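Sister chromatid cohesion protein (Chaetomium thermophilum, PDB 5T8V) probably acts as a cohesin loader that associates with chromatin, this chain being the C-terminal, HEAT-repeat part of the longer protein. Local coordinates at residues His469-Ala474 against Ser492-Lys497; Ala462-Arg467 against Asn637-Ala642; Arg499-Val504 against Asp549-Asp554; Ala479-Leu484 against Thr584-Ser589; Pro419-Ala424 against Asp526-Ser531. One frame throughout, in Å; residues are numbered along the deposited sequence.

Interaction 1 of 5, residues His469-Ala474 against Ser492-Lys497; sequences HVRKMA and SALELK
Leu-494 reaches across to Val-470 and Arg-471, with CD1 chiefly on the arginine and CD2 on the valine. The apolar part is small: Leu-494 CD2 comes within 4.2 Å of Val-470 CG1, and the two side chains pass one another, pointing oppositely. Val-470 presents that methyl because CG1 is turned opposite its own backbone N (chi1 167°).

The larger part is an alkyl group against a charged one. Leu-494 CD1 sits over one face of the Arg-471 guanidinium, 3.6 Å from Arg-471 NH1, and the same methyl also lies 3.8 Å from Arg-471 CG. One methyl can touch both the stem and the head of the arginine because the chain bends at chi3 (-47°), folding the guanidinium back over the leucine. The arginine's polar end is engaged by a salt bridge from NH2 to Asp-643.

In the fold, the contact joins two consecutive helices, 446-474 and 481-494, and Leu-494 is the last helical residue before the chain turns out at Glu-495. With no hydrogen bond across the contact, the pairing rests on van der Waals contact, and Leu-494 covers a guanidinium face while NH2 remains in its salt bridge with Asp-643.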
# COMPACT_ATOMS: atom_id res chain seq x y z
N HIS A 469 -15.40 -19.11 3.47
CA HIS A 469 -16.24 -20.01 4.25
C HIS A 469 -17.03 -20.95 3.34
O HIS A 469 -17.22 -22.12 3.67
CB HIS A 469 -17.19 -19.20 5.14
CG HIS A 469 -17.94 -20.03 6.14
ND1 HIS A 469 -17.38 -21.12 6.77
CD2 HIS A 469 -19.20 -19.93 6.61
CE1 HIS A 469 -18.27 -21.65 7.59
NE2 HIS A 469 -19.38 -20.95 7.51
N VAL A 470 -17.49 -20.45 2.19
CA VAL A 470 -18.21 -21.31 1.25
C VAL A 470 -17.29 -22.41 0.73
O VAL A 470 -17.67 -23.58 0.65
CB VAL A 470 -18.81 -20.48 0.11
CG1 VAL A 470 -19.29 -21.39 -1.03
CG2 VAL A 470 -19.96 -19.64 0.62
N ARG A 471 -16.06 -22.04 0.35
CA ARG A 471 -15.13 -23.06 -0.13
C ARG A 471 -14.87 -24.11 0.94
O ARG A 471 -14.86 -25.31 0.66
CB ARG A 471 -13.82 -22.40 -0.58
CG ARG A 471 -13.14 -23.13 -1.74
CD ARG A 471 -11.82 -22.47 -2.13
NE ARG A 471 -11.95 -21.02 -2.25
CZ ARG A 471 -12.33 -20.37 -3.35
NH1 ARG A 471 -12.63 -21.04 -4.46
NH2 ARG A 471 -12.42 -19.05 -3.35
N LYS A 472 -14.67 -23.66 2.19
CA LYS A 472 -14.45 -24.60 3.28
C LYS A 472 -15.63 -25.55 3.44
O LYS A 472 -15.46 -26.78 3.43
CB LYS A 472 -14.19 -23.84 4.58
CG LYS A 472 -13.71 -24.73 5.72
CD LYS A 472 -14.04 -24.12 7.07
CE LYS A 472 -13.59 -25.03 8.20
NZ LYS A 472 -14.05 -24.52 9.52
N MET A 473 -16.83 -25.00 3.59
CA MET A 473 -18.01 -25.84 3.80
C MET A 473 -18.21 -26.82 2.65
O MET A 473 -18.57 -27.98 2.86
CB MET A 473 -19.25 -24.97 3.97
CG MET A 473 -19.20 -24.02 5.16
SD MET A 473 -20.66 -22.97 5.25
CE MET A 473 -21.87 -24.17 5.81
N ALA A 474 -17.97 -26.36 1.42
CA ALA A 474 -18.19 -27.20 0.25
C ALA A 474 -17.09 -28.24 0.05
O ALA A 474 -17.30 -29.19 -0.72
CB ALA A 474 -18.31 -26.33 -1.01
N SER A 492 -19.62 -24.35 -8.66
CA SER A 492 -19.98 -23.53 -9.81
C SER A 492 -20.10 -22.06 -9.43
O SER A 492 -19.75 -21.17 -10.21
CB SER A 492 -21.29 -24.02 -10.42
OG SER A 492 -21.14 -25.33 -10.95
N ALA A 493 -20.59 -21.77 -8.22
CA ALA A 493 -20.91 -20.40 -7.85
C ALA A 493 -19.68 -19.60 -7.45
O ALA A 493 -19.66 -18.38 -7.63
CB ALA A 493 -21.92 -20.39 -6.70
N LEU A 494 -18.65 -20.26 -6.91
CA LEU A 494 -17.43 -19.54 -6.57
C LEU A 494 -16.82 -18.90 -7.81
O LEU A 494 -16.52 -17.70 -7.82
CB LEU A 494 -16.44 -20.48 -5.88
CG LEU A 494 -16.80 -20.76 -4.42
CD1 LEU A 494 -16.02 -21.95 -3.88
CD2 LEU A 494 -16.55 -19.53 -3.56
N GLU A 495 -16.62 -19.68 -8.86
CA GLU A 495 -16.45 -19.11 -10.18
C GLU A 495 -17.78 -18.51 -10.64
O GLU A 495 -18.85 -18.84 -10.12
CB GLU A 495 -15.97 -20.16 -11.18
CG GLU A 495 -14.72 -20.92 -10.73
CD GLU A 495 -13.54 -20.00 -10.49
OE1 GLU A 495 -13.29 -19.11 -11.33
OE2 GLU A 495 -12.85 -20.17 -9.45
N LEU A 496 -17.72 -17.62 -11.62
CA LEU A 496 -18.93 -16.94 -12.06
C LEU A 496 -19.66 -17.75 -13.12
O LEU A 496 -20.30 -17.17 -14.01
CB LEU A 496 -18.59 -15.55 -12.59
CG LEU A 496 -18.02 -14.57 -11.55
CD1 LEU A 496 -17.62 -13.26 -12.22
CD2 LEU A 496 -19.02 -14.31 -10.43
N LYS A 497 -19.58 -19.08 -13.04
CA LYS A 497 -20.29 -19.93 -13.99
C LYS A 497 -21.79 -19.73 -13.86
O LYS A 497 -22.36 -19.93 -12.78
CB LYS A 497 -19.91 -21.39 -13.76
CG LYS A 497 -18.54 -21.78 -14.31
CD LYS A 497 -18.14 -23.18 -13.89
CE LYS A 497 -18.99 -24.26 -14.55
NZ LYS A 497 -18.77 -24.32 -16.02

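Interaction 2 of 5, residues Ala462-Arg467 against Asn637-Ala642; sequences AISKLR and NQVMEA
About its CA-CB bond Ser-464 places OG opposite the backbone N (chi1 -176°), which carries the hydroxyl out to the carbonyl of Val-639. Val-639 CG1 lies 3.9 Å from Ser-464 CB, beside the hydroxyl.

The one hydrogen bond runs from Ser-464 OG to Val-639 O at 2.7 Å. The hydroxyl lies in the carbonyl plane and meets a lone pair, with a C=O...OG angle of 123°. A serine on one helix thus ties itself to the main chain of another, a partner that does not depend on the identity of the valine side chain.

Ala-642, about one turn further on, turns its methyl to the same serine and to the backbone beyond it. Its CB packs 3.5 Å from Ser-464 OG and 3.6 Å from Lys-465 N, while Lys-465 CB passes alongside at 4.1 Å from Ala-642 CB before the rest of the lysine leads off. Small residues at the interface let the helical segments come together almost exactly parallel, 4° apart, with their axes 8.1 Å from each other.

Helix 446-474 and helix 628-642 are flanked here by other helices of the HEAT-repeat array: Phe-610 of helix 610-619 touches Ser-464, helix 590-602 packs on Leu-466, and helix 666-682 takes Met-640.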
# COMPACT_ATOMS: atom_id res chain seq x y z
N ALA A 462 -15.63 -8.62 4.25
CA ALA A 462 -16.74 -9.50 4.60
C ALA A 462 -17.06 -10.47 3.47
O ALA A 462 -17.26 -11.67 3.70
CB ALA A 462 -17.97 -8.67 4.97
N ILE A 463 -17.12 -9.96 2.23
CA ILE A 463 -17.38 -10.83 1.09
C ILE A 463 -16.28 -11.87 0.95
O ILE A 463 -16.55 -13.06 0.71
CB ILE A 463 -17.53 -9.99 -0.19
CG1 ILE A 463 -18.71 -9.03 -0.07
CG2 ILE A 463 -17.72 -10.90 -1.40
CD1 ILE A 463 -18.76 -7.97 -1.15
N SER A 464 -15.02 -11.46 1.10
CA SER A 464 -13.91 -12.40 1.00
C SER A 464 -14.05 -13.51 2.03
O SER A 464 -13.89 -14.70 1.71
CB SER A 464 -12.59 -11.65 1.19
OG SER A 464 -11.48 -12.52 1.03
N LYS A 465 -14.37 -13.15 3.28
CA LYS A 465 -14.58 -14.15 4.31
C LYS A 465 -15.72 -15.09 3.95
O LYS A 465 -15.63 -16.30 4.16
CB LYS A 465 -14.84 -13.47 5.65
CG LYS A 465 -15.56 -14.35 6.66
CD LYS A 465 -15.42 -13.84 8.08
CE LYS A 465 -16.39 -14.55 9.00
NZ LYS A 465 -16.47 -16.02 8.73
N LEU A 466 -16.81 -14.54 3.40
CA LEU A 466 -17.93 -15.40 3.01
C LEU A 466 -17.51 -16.40 1.94
O LEU A 466 -17.87 -17.58 2.01
CB LEU A 466 -19.10 -14.55 2.51
CG LEU A 466 -20.33 -15.32 2.03
CD1 LEU A 466 -21.60 -14.65 2.50
CD2 LEU A 466 -20.34 -15.42 0.52
N ARG A 467 -16.74 -15.96 0.95
CA ARG A 467 -16.30 -16.86 -0.11
C ARG A 467 -15.39 -17.95 0.43
O ARG A 467 -15.55 -19.13 0.10
CB ARG A 467 -15.60 -16.05 -1.21
CG ARG A 467 -16.55 -15.22 -2.04
CD ARG A 467 -15.87 -14.01 -2.67
NE ARG A 467 -14.65 -14.39 -3.37
CZ ARG A 467 -14.62 -15.03 -4.54
NH1 ARG A 467 -15.76 -15.38 -5.13
NH2 ARG A 467 -13.46 -15.32 -5.10
N ASN A 637 -5.28 -6.68 3.43
CA ASN A 637 -4.75 -7.80 4.20
C ASN A 637 -5.86 -8.73 4.64
O ASN A 637 -5.77 -9.95 4.49
CB ASN A 637 -3.96 -7.28 5.41
CG ASN A 637 -2.54 -6.89 5.06
OD1 ASN A 637 -1.70 -7.75 4.81
ND2 ASN A 637 -2.26 -5.60 5.05
N GLN A 638 -6.94 -8.17 5.19
CA GLN A 638 -8.06 -9.00 5.61
C GLN A 638 -8.62 -9.79 4.43
O GLN A 638 -8.96 -10.98 4.57
CB GLN A 638 -9.15 -8.14 6.25
CG GLN A 638 -8.76 -7.55 7.59
CD GLN A 638 -9.86 -6.72 8.22
OE1 GLN A 638 -10.78 -6.27 7.54
NE2 GLN A 638 -9.77 -6.52 9.53
N VAL A 639 -8.73 -9.16 3.26
CA VAL A 639 -9.24 -9.86 2.09
C VAL A 639 -8.34 -11.03 1.72
O VAL A 639 -8.81 -12.12 1.41
CB VAL A 639 -9.41 -8.88 0.91
CG1 VAL A 639 -9.67 -9.62 -0.39
CG2 VAL A 639 -10.54 -7.91 1.18
N MET A 640 -7.02 -10.81 1.75
CA MET A 640 -6.08 -11.87 1.40
C MET A 640 -6.16 -13.03 2.39
O MET A 640 -6.27 -14.19 1.99
CB MET A 640 -4.66 -11.31 1.35
CG MET A 640 -4.38 -10.41 0.16
SD MET A 640 -2.85 -9.46 0.34
CE MET A 640 -1.66 -10.77 0.63
N GLU A 641 -6.11 -12.73 3.69
CA GLU A 641 -6.13 -13.79 4.69
C GLU A 641 -7.45 -14.55 4.66
O GLU A 641 -7.48 -15.76 4.90
CB GLU A 641 -5.88 -13.21 6.08
CG GLU A 641 -4.57 -12.46 6.21
CD GLU A 641 -4.39 -11.85 7.59
OE1 GLU A 641 -4.60 -12.56 8.59
OE2 GLU A 641 -4.04 -10.65 7.67
N ALA A 642 -8.55 -13.85 4.38
CA ALA A 642 -9.86 -14.49 4.42
C ALA A 642 -10.04 -15.49 3.29
O ALA A 642 -10.75 -16.49 3.45
CB ALA A 642 -10.96 -13.43 4.38

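Interaction 3 of 5, residues Arg499-Val504 against Asp549-Asp554; sequences RPEHMV and DGYQDD
Glu-501 and Pro-500 together receive the phenol end of Tyr-551, and the glutamate is the side chain to follow. From CB its CG is set between the backbone N and the carbonyl carbon (chi1 49°), and beyond CG the chain is extended. Glu-501 CG comes to 4.2 Å from Tyr-551 OH. The carboxylate carbon follows, with Glu-501 CD 3.9 Å from Tyr-551 OH. At the tip, Glu-501 OE2 is likewise 3.9 Å from Tyr-551 OH, whereas OE1 approaches the ring obliquely. The two side chains lie roughly perpendicular, their carboxylate and ring planes 47° apart.

The contact joins two helix ends near the surface of the HEAT-repeat array. Pro-500 and Glu-501 open the short helix 500-503, directly after the N-cap position held by Arg-499, and Tyr-551 stands just past helix 527-550, where the chain turns toward helix 556-574.

Pro-500 contributes its ring methylenes: CD is 3.5 Å from Tyr-551 OH, and CG of the same proline is 3.8 Å from that OH. Replacing Glu-501 with an alanine would probably open a gap beside the tyrosine hydroxyl and leave Arg-558 without that neighbour. Arg-558 of helix 556-574 touches both Glu-501 and Tyr-551, while Pro-500 also leans on Cys-547 of helix 527-550.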
# COMPACT_ATOMS: atom_id res chain seq x y z
N ARG A 499 -25.59 -20.18 -13.67
CA ARG A 499 -26.54 -21.25 -13.37
C ARG A 499 -27.80 -20.70 -12.72
O ARG A 499 -28.20 -21.16 -11.64
CB ARG A 499 -25.88 -22.29 -12.45
CG ARG A 499 -25.34 -23.49 -13.20
CD ARG A 499 -24.70 -24.49 -12.26
NE ARG A 499 -24.04 -25.56 -13.00
CZ ARG A 499 -23.50 -26.64 -12.45
NH1 ARG A 499 -23.54 -26.81 -11.14
NH2 ARG A 499 -22.92 -27.55 -13.22
N PRO A 500 -28.47 -19.72 -13.34
CA PRO A 500 -29.70 -19.19 -12.71
C PRO A 500 -30.77 -20.25 -12.51
O PRO A 500 -31.66 -20.05 -11.68
CB PRO A 500 -30.16 -18.11 -13.70
CG PRO A 500 -28.98 -17.83 -14.58
CD PRO A 500 -28.22 -19.11 -14.65
N GLU A 501 -30.70 -21.36 -13.23
CA GLU A 501 -31.75 -22.37 -13.23
C GLU A 501 -31.57 -23.41 -12.13
O GLU A 501 -32.57 -23.93 -11.62
CB GLU A 501 -31.83 -23.06 -14.59
CG GLU A 501 -30.49 -23.56 -15.16
CD GLU A 501 -30.56 -23.86 -16.64
OE1 GLU A 501 -31.68 -23.97 -17.18
OE2 GLU A 501 -29.49 -23.97 -17.28
N HIS A 502 -30.33 -23.72 -11.75
CA HIS A 502 -30.10 -24.61 -10.62
C HIS A 502 -30.28 -23.90 -9.28
O HIS A 502 -30.58 -24.56 -8.28
CB HIS A 502 -28.70 -25.21 -10.69
CG HIS A 502 -28.52 -26.19 -11.81
ND1 HIS A 502 -28.44 -25.80 -13.13
CD2 HIS A 502 -28.39 -27.53 -11.81
CE1 HIS A 502 -28.28 -26.86 -13.90
NE2 HIS A 502 -28.24 -27.93 -13.12
N MET A 503 -30.12 -22.58 -9.25
CA MET A 503 -30.30 -21.83 -8.01
C MET A 503 -31.76 -21.79 -7.58
O MET A 503 -32.07 -21.98 -6.40
CB MET A 503 -29.77 -20.40 -8.18
CG MET A 503 -28.28 -20.32 -8.47
SD MET A 503 -27.27 -20.64 -7.01
CE MET A 503 -27.66 -19.23 -6.00
N VAL A 504 -32.66 -21.54 -8.53
CA VAL A 504 -34.08 -21.41 -8.23
C VAL A 504 -34.75 -22.77 -8.32
O VAL A 504 -35.99 -22.87 -8.34
CB VAL A 504 -34.75 -20.40 -9.18
CG1 VAL A 504 -34.08 -19.04 -9.06
CG2 VAL A 504 -34.72 -20.90 -10.62
N ASP A 549 -36.71 -14.63 -17.72
CA ASP A 549 -36.64 -13.48 -18.61
C ASP A 549 -35.24 -13.22 -19.16
O ASP A 549 -35.10 -12.39 -20.07
CB ASP A 549 -37.14 -12.23 -17.88
CG ASP A 549 -38.63 -12.26 -17.60
OD1 ASP A 549 -39.36 -12.94 -18.35
OD2 ASP A 549 -39.07 -11.61 -16.63
N GLY A 550 -34.22 -13.89 -18.63
CA GLY A 550 -32.87 -13.68 -19.13
C GLY A 550 -32.54 -14.45 -20.39
O GLY A 550 -31.62 -14.06 -21.12
N TYR A 551 -33.27 -15.53 -20.68
CA TYR A 551 -33.01 -16.36 -21.84
C TYR A 551 -33.84 -15.90 -23.03
O TYR A 551 -35.01 -15.55 -22.88
CB TYR A 551 -33.33 -17.83 -21.52
CG TYR A 551 -32.47 -18.43 -20.42
CD1 TYR A 551 -31.11 -18.18 -20.36
CD2 TYR A 551 -33.03 -19.24 -19.44
CE1 TYR A 551 -30.32 -18.73 -19.37
CE2 TYR A 551 -32.26 -19.79 -18.44
CZ TYR A 551 -30.90 -19.54 -18.41
OH TYR A 551 -30.12 -20.08 -17.41
N GLN A 552 -33.23 -15.92 -24.21
CA GLN A 552 -33.91 -15.52 -25.44
C GLN A 552 -34.07 -16.68 -26.42
O GLN A 552 -34.21 -16.45 -27.62
CB GLN A 552 -33.16 -14.36 -26.10
CG GLN A 552 -31.68 -14.61 -26.34
CD GLN A 552 -30.98 -13.41 -26.95
OE1 GLN A 552 -31.62 -12.51 -27.50
NE2 GLN A 552 -29.65 -13.39 -26.87
N ASP A 553 -34.05 -17.91 -25.93
CA ASP A 553 -34.29 -19.10 -26.73
C ASP A 553 -35.62 -19.73 -26.29
O ASP A 553 -36.49 -19.04 -25.73
CB ASP A 553 -33.10 -20.05 -26.61
CG ASP A 553 -32.78 -20.40 -25.17
OD1 ASP A 553 -33.68 -20.32 -24.31
OD2 ASP A 553 -31.61 -20.77 -24.90
N ASP A 554 -35.78 -21.02 -26.56
CA ASP A 554 -37.01 -21.73 -26.20
C ASP A 554 -36.67 -23.18 -25.85
O ASP A 554 -37.10 -24.13 -26.50
CB ASP A 554 -38.02 -21.65 -27.34
CG ASP A 554 -38.70 -20.30 -27.42
OD1 ASP A 554 -38.95 -19.69 -26.36
OD2 ASP A 554 -39.00 -19.85 -28.55

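Interaction 4 of 5, residues Ala479-Leu484 against Thr584-Ser589; sequences ADELSL and TYKDVS
The first turn of helix 481-494, at Glu-481 and Leu-482, meets the loop 584-589 through Lys-586, Tyr-585 and Val-588. Asp-480 caps that turn: its OD1 accepts from Ser-483 N at 3.2 Å, with an N-H...O angle of 161° and the donor lying above the carboxylate plane, and more weakly from Leu-482 N.

Across the contact, Glu-481 OE2 and Lys-586 NZ form a salt bridge of 2.8 Å, one extended side chain running athwart the other. The lysine is poorly ordered, so this exposed pair is probably mobile. Next along the helix, Leu-482 turns CG opposite its backbone N (chi1 179°), which brings its methyls to the loop, CD1 reaching Tyr-585 OH at 4.0 Å and CD2 lying 4.4 Å from Val-588 CG2. That valine methyl also meets the Tyr-585 ring at its edge, in plane.

Ser-589 caps the start of helix 590-602, whose Gln-592 bonds Ser-483 and touches Leu-482, and Tyr-585 rests on Arg-511 and Glu-515 of helix 509-520.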
# COMPACT_ATOMS: atom_id res chain seq x y z
N ALA A 479 -21.85 -38.06 2.77
CA ALA A 479 -22.67 -39.05 2.07
C ALA A 479 -24.14 -38.63 2.17
O ALA A 479 -24.96 -39.24 2.85
CB ALA A 479 -22.45 -40.44 2.64
N ASP A 480 -24.46 -37.55 1.45
CA ASP A 480 -25.77 -36.93 1.54
C ASP A 480 -26.09 -36.29 0.20
O ASP A 480 -25.29 -35.51 -0.34
CB ASP A 480 -25.79 -35.88 2.66
CG ASP A 480 -27.16 -35.26 2.86
OD1 ASP A 480 -27.77 -34.80 1.87
OD2 ASP A 480 -27.62 -35.22 4.02
N GLU A 481 -27.27 -36.62 -0.35
CA GLU A 481 -27.65 -36.13 -1.67
C GLU A 481 -27.64 -34.61 -1.70
O GLU A 481 -27.04 -33.99 -2.59
CB GLU A 481 -29.03 -36.65 -2.05
CG GLU A 481 -29.28 -38.12 -1.74
CD GLU A 481 -30.65 -38.58 -2.19
OE1 GLU A 481 -31.03 -38.31 -3.35
OE2 GLU A 481 -31.36 -39.20 -1.36
N LEU A 482 -28.30 -33.98 -0.72
CA LEU A 482 -28.34 -32.52 -0.67
C LEU A 482 -26.93 -31.95 -0.53
O LEU A 482 -26.60 -30.97 -1.20
CB LEU A 482 -29.22 -32.05 0.48
CG LEU A 482 -29.32 -30.54 0.67
CD1 LEU A 482 -29.87 -29.86 -0.57
CD2 LEU A 482 -30.17 -30.21 1.88
N SER A 483 -26.10 -32.55 0.32
CA SER A 483 -24.74 -32.06 0.48
C SER A 483 -23.98 -32.12 -0.84
O SER A 483 -23.21 -31.21 -1.16
CB SER A 483 -24.00 -32.86 1.55
OG SER A 483 -24.65 -32.74 2.81
N LEU A 484 -24.19 -33.18 -1.62
CA LEU A 484 -23.54 -33.27 -2.93
C LEU A 484 -24.03 -32.16 -3.86
O LEU A 484 -23.22 -31.45 -4.47
CB LEU A 484 -23.80 -34.65 -3.55
CG LEU A 484 -23.16 -35.85 -2.85
CD1 LEU A 484 -23.61 -37.14 -3.52
CD2 LEU A 484 -21.64 -35.76 -2.87
N THR A 584 -43.82 -32.24 1.60
CA THR A 584 -42.97 -32.57 2.73
C THR A 584 -41.55 -32.78 2.22
O THR A 584 -41.34 -33.16 1.06
CB THR A 584 -43.45 -33.82 3.48
OG1 THR A 584 -43.51 -34.93 2.59
CG2 THR A 584 -44.83 -33.58 4.08
N TYR A 585 -40.58 -32.52 3.09
CA TYR A 585 -39.18 -32.46 2.68
C TYR A 585 -38.31 -33.02 3.79
O TYR A 585 -38.72 -33.13 4.95
CB TYR A 585 -38.78 -31.01 2.36
CG TYR A 585 -37.45 -30.85 1.65
CD1 TYR A 585 -37.33 -31.11 0.29
CD2 TYR A 585 -36.33 -30.40 2.33
CE1 TYR A 585 -36.12 -30.95 -0.37
CE2 TYR A 585 -35.12 -30.24 1.69
CZ TYR A 585 -35.02 -30.51 0.34
OH TYR A 585 -33.81 -30.35 -0.31
N LYS A 586 -37.08 -33.38 3.42
CA LYS A 586 -36.13 -33.90 4.38
C LYS A 586 -35.70 -32.80 5.35
O LYS A 586 -35.94 -31.61 5.13
CB LYS A 586 -34.91 -34.48 3.67
CG LYS A 586 -35.24 -35.63 2.73
CD LYS A 586 -34.00 -36.10 1.98
CE LYS A 586 -34.33 -37.28 1.07
NZ LYS A 586 -33.13 -37.76 0.33
N ASP A 587 -35.07 -33.21 6.45
CA ASP A 587 -34.57 -32.27 7.43
C ASP A 587 -33.23 -31.72 6.99
O ASP A 587 -32.36 -32.46 6.51
CB ASP A 587 -34.45 -32.94 8.80
CG ASP A 587 -34.24 -31.94 9.93
OD1 ASP A 587 -35.25 -31.41 10.44
OD2 ASP A 587 -33.08 -31.68 10.29
N VAL A 588 -33.05 -30.40 7.14
CA VAL A 588 -31.85 -29.71 6.71
C VAL A 588 -31.02 -29.38 7.94
O VAL A 588 -31.54 -28.85 8.93
CB VAL A 588 -32.19 -28.43 5.93
CG1 VAL A 588 -30.92 -27.74 5.43
CG2 VAL A 588 -33.11 -28.76 4.76
N SER A 589 -29.73 -29.69 7.89
CA SER A 589 -28.84 -29.38 8.99
C SER A 589 -28.42 -27.92 8.93
O SER A 589 -28.34 -27.33 7.85
CB SER A 589 -27.60 -30.27 8.94
OG SER A 589 -26.93 -30.12 7.70

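Interaction 5 of 5, residues Pro419-Ala424 against Asp526-Ser531; sequences PDWPAA and DAQLSS
Asp-420 OD2 is held by a salt bridge to Arg-520 of helix 509-520, and the same carboxylate lies against Leu-529, whose CD1 methyl is 3.4 Å from Asp-420 CG. These two side chains meet at a slant, CD1 sitting about equally far from both carboxylate oxygens.

Next to them, Gln-528 lies over Trp-421. Gln-528 CG is 3.7 Å from Trp-421 CH2, and the amide carbon CD stands 4.0 Å above one face of the indole, offset toward its rim. The amide and ring planes are only 18° apart. A bend at chi2 (-81°) lays the amide down over the six-membered ring. The amide end is also near Asp-420 O; its orientation is uncertain, so a hydrogen bond there is possible but not established. An alanine in place of Gln-528 would probably uncover that part of the indole face and perhaps leave Asp-420 O without a polar neighbour.

The contact is buried, joining the turn that leads into helix 423-440 to the first turn of helix 527-550. Leu-517 of helix 509-520 touches both Asp-420 and Leu-529, while Met-311 of helix 305-315 packs on Trp-421.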
# COMPACT_ATOMS: atom_id res chain seq x y z
N PRO A 419 -29.42 -16.91 7.56
CA PRO A 419 -30.72 -16.97 6.86
C PRO A 419 -31.87 -16.37 7.65
O PRO A 419 -32.92 -16.07 7.07
CB PRO A 419 -30.93 -18.47 6.62
CG PRO A 419 -30.06 -19.14 7.63
CD PRO A 419 -28.88 -18.25 7.81
N ASP A 420 -31.71 -16.19 8.97
CA ASP A 420 -32.73 -15.51 9.76
C ASP A 420 -32.83 -14.03 9.43
O ASP A 420 -33.82 -13.39 9.80
CB ASP A 420 -32.42 -15.65 11.25
CG ASP A 420 -32.62 -17.06 11.76
OD1 ASP A 420 -32.68 -17.99 10.93
OD2 ASP A 420 -32.71 -17.23 12.99
N TRP A 421 -31.85 -13.47 8.73
CA TRP A 421 -31.73 -12.03 8.56
C TRP A 421 -31.39 -11.70 7.11
O TRP A 421 -30.32 -11.16 6.81
CB TRP A 421 -30.68 -11.47 9.52
CG TRP A 421 -31.05 -11.65 10.95
CD1 TRP A 421 -30.55 -12.59 11.81
CD2 TRP A 421 -32.01 -10.89 11.70
NE1 TRP A 421 -31.13 -12.45 13.05
CE2 TRP A 421 -32.03 -11.42 13.00
CE3 TRP A 421 -32.84 -9.81 11.39
CZ2 TRP A 421 -32.86 -10.90 14.00
CZ3 TRP A 421 -33.67 -9.31 12.38
CH2 TRP A 421 -33.67 -9.85 13.67
N PRO A 422 -32.29 -12.02 6.17
CA PRO A 422 -32.01 -11.74 4.76
C PRO A 422 -31.94 -10.25 4.42
O PRO A 422 -31.50 -9.92 3.31
CB PRO A 422 -33.18 -12.41 4.03
CG PRO A 422 -34.26 -12.54 5.04
CD PRO A 422 -33.56 -12.75 6.35
N ALA A 423 -32.34 -9.36 5.32
CA ALA A 423 -32.23 -7.93 5.05
C ALA A 423 -30.81 -7.41 5.18
O ALA A 423 -30.55 -6.28 4.75
CB ALA A 423 -33.15 -7.15 6.00
N ALA A 424 -29.90 -8.19 5.75
CA ALA A 424 -28.50 -7.77 5.83
C ALA A 424 -27.92 -7.55 4.44
O ALA A 424 -27.27 -6.54 4.17
CB ALA A 424 -27.68 -8.80 6.59
N ASP A 526 -43.15 -17.40 15.67
CA ASP A 526 -42.05 -16.45 15.66
C ASP A 526 -42.25 -15.46 14.52
O ASP A 526 -42.10 -15.81 13.35
CB ASP A 526 -40.72 -17.18 15.53
CG ASP A 526 -39.55 -16.37 16.05
OD1 ASP A 526 -39.64 -15.13 16.07
OD2 ASP A 526 -38.53 -16.99 16.45
N ALA A 527 -42.59 -14.21 14.86
CA ALA A 527 -42.86 -13.21 13.84
C ALA A 527 -41.60 -12.88 13.04
O ALA A 527 -41.66 -12.73 11.81
CB ALA A 527 -43.42 -11.94 14.49
N GLN A 528 -40.46 -12.78 13.72
CA GLN A 528 -39.21 -12.47 13.03
C GLN A 528 -38.87 -13.55 12.01
O GLN A 528 -38.57 -13.26 10.84
CB GLN A 528 -38.09 -12.31 14.06
CG GLN A 528 -36.72 -12.00 13.47
CD GLN A 528 -36.01 -13.24 12.95
OE1 GLN A 528 -35.84 -13.40 11.75
NE2 GLN A 528 -35.60 -14.11 13.87
N LEU A 529 -38.93 -14.82 12.43
CA LEU A 529 -38.54 -15.91 11.54
C LEU A 529 -39.52 -16.06 10.38
O LEU A 529 -39.11 -16.35 9.25
CB LEU A 529 -38.45 -17.21 12.34
CG LEU A 529 -37.39 -18.24 11.94
CD1 LEU A 529 -35.98 -17.64 11.91
CD2 LEU A 529 -37.43 -19.42 12.90
N SER A 530 -40.81 -15.85 10.63
CA SER A 530 -41.79 -15.93 9.54
C SER A 530 -41.64 -14.77 8.57
O SER A 530 -41.87 -14.93 7.37
CB SER A 530 -43.20 -15.98 10.11
OG SER A 530 -43.50 -14.80 10.83
N SER A 531 -41.24 -13.60 9.07
CA SER A 531 -40.94 -12.49 8.17
C SER A 531 -39.74 -12.82 7.30
O SER A 531 -39.75 -12.58 6.08
CB SER A 531 -40.69 -11.21 8.97
OG SER A 531 -39.45 -11.27 9.65

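How the interactions relate
From the N terminus, interaction 5 opens first at 419-424 and interaction 2 next at 462-467; then interaction 1 opens at 469-474 and interaction 4 at 479-484. Interaction 1 closes at 492-497, the shortest loop, before interaction 3 opens at 499-504. Interaction 5 closes at 526-531, so it encloses interaction 1 but crosses interactions 2, 3 and 4. Interaction 3 closes at 549-554 inside interaction 4, which ends at 584-589 and crosses interaction 1. Interaction 2, closing at 637-642, contains interactions 1, 3 and 4. Helix 446-474 serves interactions 1 and 2, helix 481-494 interactions 1 and 4, and helix 527-550 interactions 3 and 5, tying together the region from helix 423-440 to helix 628-642.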